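Local coordinates for protein FOKI restriction endonuclease (PDB 2FOK) that recognises a specific DNA sequence and, as a type IIS restriction endonuclease, cleaves the DNA in a metal-dependent reaction, at residues L166-L180 against I261-L275. Numbering follows the deposited sequence.
Sequences LTLLEDGQHLTKFDL and ISHAFKITGEGLKVL
His174 and Leu175 converge on one acceptor, Phe265 O. The backbone N of Leu175 meets it at 3.1 Å, while His174 ND1 reaches it at 3.2 Å from above the carbonyl plane, in a nearly straight hydrogen bond (N-H...O 170°) with the oxygen at the ring edge. CG of His174 lies anti to the backbone N (chi1 -174°), which swings the imidazole across the strand until the small methyl of Ala264, CB, lies beside CE1, 3.3 Å away. An alanine in place of His174 would probably leave Phe265 O without its side-chain donor and Ala264 CB without the ring beside it. Phe265 N returns a bond to Leu175 O (2.8 Å), completing the antiparallel pair. Beyond it, Thr176 CG2 presses on Ile261 CG2 at 3.5 Å, while Thr176 OG1 is held by Glu197. Past the end of the strand pairing, a water accepts from Ile267 N and donates to Leu169 O and Gln173 O. Branched apolar chains fill the space between the helices: Leu166 CD1 meets Val274 CG1 (3.8 Å) and Leu166 CB packs on Leu275 CG. Strand 240-248 pairs with the other edge of 258-267, giving a three-stranded antiparallel sheet, consistent with a winged-helix fold in the second subdomain of the recognition domain. Polar bonds thus set the strand register, and apolar contacts hold helix 160-169 against helix 269-279.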
loop_
_atom_site.group_PDB
_atom_site.type_symbol
_atom_site.label_atom_id
_atom_site.label_comp_id
_atom_site.label_asym_id
_atom_site.label_seq_id
_atom_site.Cartn_x
_atom_site.Cartn_y
_atom_site.Cartn_z
ATOM N N LEU A 166 -11.258 7.526 -10.107
ATOM C CA LEU A 166 -12.390 8.277 -10.665
ATOM C C LEU A 166 -13.737 7.788 -10.145
ATOM O O LEU A 166 -14.670 8.569 -9.980
ATOM C CB LEU A 166 -12.392 8.181 -12.189
ATOM C CG LEU A 166 -11.302 8.923 -12.963
ATOM C CD1 LEU A 166 -11.707 8.945 -14.432
ATOM C CD2 LEU A 166 -11.108 10.346 -12.427
ATOM N N THR A 167 -13.837 6.487 -9.904
ATOM C CA THR A 167 -15.067 5.902 -9.392
ATOM C C THR A 167 -15.310 6.345 -7.958
ATOM O O THR A 167 -16.450 6.555 -7.552
ATOM C CB THR A 167 -15.011 4.357 -9.436
ATOM O OG1 THR A 167 -14.796 3.924 -10.787
ATOM C CG2 THR A 167 -16.316 3.757 -8.926
ATOM N N LEU A 168 -14.228 6.499 -7.197
ATOM C CA LEU A 168 -14.315 6.908 -5.796
ATOM C C LEU A 168 -14.662 8.382 -5.599
ATOM O O LEU A 168 -14.994 8.799 -4.496
ATOM C CB LEU A 168 -12.994 6.607 -5.081
ATOM C CG LEU A 168 -12.618 5.129 -4.971
ATOM C CD1 LEU A 168 -11.202 4.977 -4.455
ATOM C CD2 LEU A 168 -13.587 4.454 -4.040
ATOM N N LEU A 169 -14.582 9.168 -6.666
ATOM C CA LEU A 169 -14.879 10.594 -6.575
ATOM C C LEU A 169 -16.129 10.954 -7.386
ATOM O O LEU A 169 -16.553 12.109 -7.414
ATOM C CB LEU A 169 -13.682 11.401 -7.095
ATOM C CG LEU A 169 -12.343 11.336 -6.354
ATOM C CD1 LEU A 169 -11.276 12.047 -7.163
ATOM C CD2 LEU A 169 -12.468 11.998 -4.994
ATOM N N GLU A 170 -16.727 9.947 -8.016
ATOM C CA GLU A 170 -17.890 10.136 -8.874
ATOM C C GLU A 170 -19.075 10.919 -8.304
ATOM O O GLU A 170 -19.793 11.582 -9.064
ATOM C CB GLU A 170 -18.370 8.780 -9.409
ATOM C CG GLU A 170 -18.918 7.828 -8.370
ATOM C CD GLU A 170 -19.332 6.498 -8.979
ATOM O OE1 GLU A 170 -19.063 6.278 -10.183
ATOM O OE2 GLU A 170 -19.926 5.670 -8.257
ATOM N N ASP A 171 -19.271 10.864 -6.986
ATOM C CA ASP A 171 -20.389 11.566 -6.350
ATOM C C ASP A 171 -20.089 13.005 -5.967
ATOM O O ASP A 171 -20.909 13.662 -5.320
ATOM C CB ASP A 171 -20.854 10.807 -5.109
ATOM C CG ASP A 171 -21.653 9.585 -5.455
ATOM O OD1 ASP A 171 -22.160 9.546 -6.591
ATOM O OD2 ASP A 171 -21.775 8.667 -4.608
ATOM N N GLY A 172 -18.920 13.495 -6.365
ATOM C CA GLY A 172 -18.556 14.862 -6.045
ATOM C C GLY A 172 -17.854 14.979 -4.710
ATOM O O GLY A 172 -17.616 16.087 -4.230
ATOM N N GLN A 173 -17.531 13.835 -4.112
ATOM C CA GLN A 173 -16.841 13.787 -2.823
ATOM C C GLN A 173 -15.486 14.495 -2.890
ATOM O O GLN A 173 -14.874 14.589 -3.959
ATOM C CB GLN A 173 -16.608 12.325 -2.387
ATOM C CG GLN A 173 -17.834 11.406 -2.444
ATOM C CD GLN A 173 -17.889 10.590 -3.727
ATOM O OE1 GLN A 173 -17.484 11.060 -4.785
ATOM N NE2 GLN A 173 -18.392 9.364 -3.638
ATOM N N HIS A 174 -15.029 14.993 -1.744
ATOM C CA HIS A 174 -13.730 15.659 -1.633
ATOM C C HIS A 174 -12.908 14.763 -0.714
ATOM O O HIS A 174 -13.115 14.754 0.501
ATOM C CB HIS A 174 -13.887 17.029 -0.994
ATOM C CG HIS A 174 -12.629 17.838 -0.982
ATOM N ND1 HIS A 174 -11.537 17.524 -1.760
ATOM C CD2 HIS A 174 -12.297 18.963 -0.303
ATOM C CE1 HIS A 174 -10.586 18.420 -1.563
ATOM N NE2 HIS A 174 -11.020 19.303 -0.683
ATOM N N LEU A 175 -11.971 14.008 -1.275
ATOM C CA LEU A 175 -11.201 13.094 -0.440
ATOM C C LEU A 175 -9.680 13.234 -0.446
ATOM O O LEU A 175 -9.076 13.708 -1.421
ATOM C CB LEU A 175 -11.584 11.655 -0.798
ATOM C CG LEU A 175 -13.061 11.394 -1.107
ATOM C CD1 LEU A 175 -13.230 9.975 -1.639
ATOM C CD2 LEU A 175 -13.898 11.581 0.161
ATOM N N THR A 176 -9.077 12.812 0.669
ATOM C CA THR A 176 -7.632 12.833 0.850
ATOM C C THR A 176 -7.100 11.519 0.299
ATOM O O THR A 176 -7.873 10.587 0.044
ATOM C CB THR A 176 -7.229 12.919 2.347
ATOM O OG1 THR A 176 -7.825 11.835 3.074
ATOM C CG2 THR A 176 -7.681 14.230 2.949
ATOM N N LYS A 177 -5.783 11.456 0.127
ATOM C CA LYS A 177 -5.101 10.277 -0.388
ATOM C C LYS A 177 -5.369 9.060 0.498
ATOM O O LYS A 177 -5.322 7.915 0.032
ATOM C CB LYS A 177 -3.605 10.548 -0.431
ATOM C CG LYS A 177 -3.033 10.979 0.921
ATOM C CD LYS A 177 -1.514 11.026 0.894
ATOM C CE LYS A 177 -0.990 12.353 1.451
ATOM N NZ LYS A 177 0.443 12.274 1.838
ATOM N N PHE A 178 -5.645 9.320 1.777
ATOM C CA PHE A 178 -5.921 8.260 2.753
ATOM C C PHE A 178 -7.309 7.672 2.579
ATOM O O PHE A 178 -7.492 6.456 2.716
ATOM C CB PHE A 178 -5.805 8.786 4.189
ATOM C CG PHE A 178 -4.562 9.572 4.446
ATOM C CD1 PHE A 178 -3.375 8.928 4.784
ATOM C CD2 PHE A 178 -4.575 10.961 4.351
ATOM C CE1 PHE A 178 -2.221 9.659 5.023
ATOM C CE2 PHE A 178 -3.422 11.696 4.590
ATOM C CZ PHE A 178 -2.244 11.044 4.927
ATOM N N ASP A 179 -8.283 8.540 2.308
ATOM C CA ASP A 179 -9.676 8.118 2.108
ATOM C C ASP A 179 -9.817 7.388 0.796
ATOM O O ASP A 179 -10.766 6.639 0.582
ATOM C CB ASP A 179 -10.604 9.320 2.072
ATOM C CG ASP A 179 -11.232 9.599 3.403
ATOM O OD1 ASP A 179 -11.075 8.745 4.303
ATOM O OD2 ASP A 179 -11.871 10.670 3.541
ATOM N N LEU A 180 -8.876 7.657 -0.102
ATOM C CA LEU A 180 -8.846 7.032 -1.411
ATOM C C LEU A 180 -8.006 5.777 -1.305
ATOM O O LEU A 180 -8.397 4.715 -1.782
ATOM C CB LEU A 180 -8.240 7.998 -2.431
ATOM C CG LEU A 180 -9.195 9.125 -2.833
ATOM C CD1 LEU A 180 -8.425 10.280 -3.476
ATOM C CD2 LEU A 180 -10.245 8.576 -3.781
ATOM N N ILE A 261 -5.260 19.012 4.780
ATOM C CA ILE A 261 -4.504 18.028 4.009
ATOM C C ILE A 261 -4.494 18.544 2.566
ATOM O O ILE A 261 -5.552 18.702 1.952
ATOM C CB ILE A 261 -5.176 16.635 4.046
ATOM C CG1 ILE A 261 -5.030 16.012 5.441
ATOM C CG2 ILE A 261 -4.559 15.732 2.997
ATOM C CD1 ILE A 261 -3.617 15.990 5.965
ATOM N N SER A 262 -3.306 18.811 2.031
ATOM C CA SER A 262 -3.197 19.332 0.672
ATOM C C SER A 262 -3.379 18.281 -0.421
ATOM O O SER A 262 -3.714 18.612 -1.558
ATOM C CB SER A 262 -1.851 20.022 0.502
ATOM O OG SER A 262 -1.260 20.266 1.762
ATOM N N HIS A 263 -3.154 17.017 -0.079
ATOM C CA HIS A 263 -3.305 15.936 -1.037
ATOM C C HIS A 263 -4.732 15.429 -1.012
ATOM O O HIS A 263 -5.013 14.313 -0.572
ATOM C CB HIS A 263 -2.330 14.798 -0.723
ATOM C CG HIS A 263 -0.892 15.161 -0.940
ATOM N ND1 HIS A 263 0.136 14.612 -0.202
ATOM C CD2 HIS A 263 -0.313 16.035 -1.796
ATOM C CE1 HIS A 263 1.285 15.131 -0.593
ATOM N NE2 HIS A 263 1.042 15.999 -1.560
ATOM N N ALA A 264 -5.640 16.280 -1.472
ATOM C CA ALA A 264 -7.055 15.950 -1.539
ATOM C C ALA A 264 -7.471 16.231 -2.968
ATOM O O ALA A 264 -6.879 17.075 -3.622
ATOM C CB ALA A 264 -7.842 16.810 -0.581
ATOM N N PHE A 265 -8.482 15.522 -3.455
ATOM C CA PHE A 265 -8.933 15.696 -4.834
ATOM C C PHE A 265 -10.453 15.664 -4.947
ATOM O O PHE A 265 -11.145 15.232 -4.024
ATOM C CB PHE A 265 -8.325 14.596 -5.724
ATOM C CG PHE A 265 -6.854 14.347 -5.479
ATOM C CD1 PHE A 265 -6.425 13.659 -4.347
ATOM C CD2 PHE A 265 -5.900 14.839 -6.358
ATOM C CE1 PHE A 265 -5.069 13.478 -4.091
ATOM C CE2 PHE A 265 -4.544 14.664 -6.116
ATOM C CZ PHE A 265 -4.124 13.985 -4.979
ATOM N N LYS A 266 -10.958 16.121 -6.092
ATOM C CA LYS A 266 -12.393 16.153 -6.381
ATOM C C LYS A 266 -12.611 16.094 -7.896
ATOM O O LYS A 266 -12.013 16.862 -8.644
ATOM C CB LYS A 266 -13.003 17.438 -5.825
ATOM C CG LYS A 266 -14.521 17.456 -5.811
ATOM C CD LYS A 266 -15.027 18.780 -5.250
ATOM C CE LYS A 266 -16.371 18.621 -4.561
ATOM N NZ LYS A 266 -16.289 18.962 -3.110
ATOM N N ILE A 267 -13.474 15.192 -8.347
ATOM C CA ILE A 267 -13.734 15.038 -9.780
ATOM C C ILE A 267 -14.186 16.315 -10.481
ATOM O O ILE A 267 -14.612 17.269 -9.830
ATOM C CB ILE A 267 -14.777 13.928 -10.032
ATOM C CG1 ILE A 267 -14.483 13.240 -11.366
ATOM C CG2 ILE A 267 -16.184 14.500 -10.009
ATOM C CD1 ILE A 267 -14.914 11.780 -11.398
ATOM N N THR A 268 -14.075 16.327 -11.810
ATOM C CA THR A 268 -14.477 17.475 -12.631
ATOM C C THR A 268 -15.473 17.035 -13.708
ATOM O O THR A 268 -15.926 15.887 -13.722
ATOM C CB THR A 268 -13.267 18.129 -13.350
ATOM O OG1 THR A 268 -12.750 17.224 -14.332
ATOM C CG2 THR A 268 -12.162 18.484 -12.356
ATOM N N GLY A 269 -15.805 17.951 -14.612
ATOM C CA GLY A 269 -16.742 17.636 -15.679
ATOM C C GLY A 269 -16.144 16.704 -16.718
ATOM O O GLY A 269 -16.805 15.782 -17.198
ATOM N N GLU A 270 -14.887 16.943 -17.069
ATOM C CA GLU A 270 -14.203 16.110 -18.045
ATOM C C GLU A 270 -13.900 14.737 -17.446
ATOM O O GLU A 270 -13.788 13.747 -18.168
ATOM C CB GLU A 270 -12.908 16.784 -18.497
ATOM C CG GLU A 270 -13.115 18.054 -19.298
ATOM C CD GLU A 270 -13.669 17.797 -20.689
ATOM O OE1 GLU A 270 -13.108 16.945 -21.414
ATOM O OE2 GLU A 270 -14.665 18.453 -21.060
ATOM N N GLY A 271 -13.769 14.689 -16.124
ATOM C CA GLY A 271 -13.493 13.436 -15.449
ATOM C C GLY A 271 -14.690 12.501 -15.386
ATOM O O GLY A 271 -14.534 11.280 -15.413
ATOM N N LEU A 272 -15.888 13.069 -15.293
ATOM C CA LEU A 272 -17.110 12.269 -15.230
ATOM C C LEU A 272 -17.465 11.702 -16.609
ATOM O O LEU A 272 -18.077 10.634 -16.718
ATOM C CB LEU A 272 -18.265 13.124 -14.690
ATOM C CG LEU A 272 -18.320 13.269 -13.164
ATOM C CD1 LEU A 272 -18.926 14.607 -12.780
ATOM C CD2 LEU A 272 -19.142 12.122 -12.573
ATOM N N LYS A 273 -17.082 12.431 -17.656
ATOM C CA LYS A 273 -17.327 12.012 -19.035
ATOM C C LYS A 273 -16.469 10.783 -19.326
ATOM O O LYS A 273 -16.911 9.836 -19.974
ATOM C CB LYS A 273 -16.928 13.121 -20.015
ATOM C CG LYS A 273 -17.909 14.271 -20.133
ATOM C CD LYS A 273 -17.416 15.287 -21.161
ATOM C CE LYS A 273 -18.148 16.617 -21.027
ATOM N NZ LYS A 273 -17.188 17.741 -20.901
ATOM N N VAL A 274 -15.233 10.829 -18.844
ATOM C CA VAL A 274 -14.270 9.752 -19.026
ATOM C C VAL A 274 -14.755 8.536 -18.242
ATOM O O VAL A 274 -14.676 7.412 -18.724
ATOM C CB VAL A 274 -12.860 10.204 -18.525
ATOM C CG1 VAL A 274 -11.992 9.012 -18.183
ATOM C CG2 VAL A 274 -12.187 11.074 -19.585
ATOM N N LEU A 275 -15.278 8.770 -17.043
ATOM C CA LEU A 275 -15.774 7.682 -16.204
ATOM C C LEU A 275 -17.060 7.113 -16.785
ATOM O O LEU A 275 -17.242 5.895 -16.847
ATOM C CB LEU A 275 -16.040 8.183 -14.774
ATOM C CG LEU A 275 -15.994 7.226 -13.571
ATOM C CD1 LEU A 275 -17.283 7.359 -12.781
ATOM C CD2 LEU A 275 -15.800 5.800 -14.009
HETATM O O HOH W 1 -15.368 14.395 -6.574
#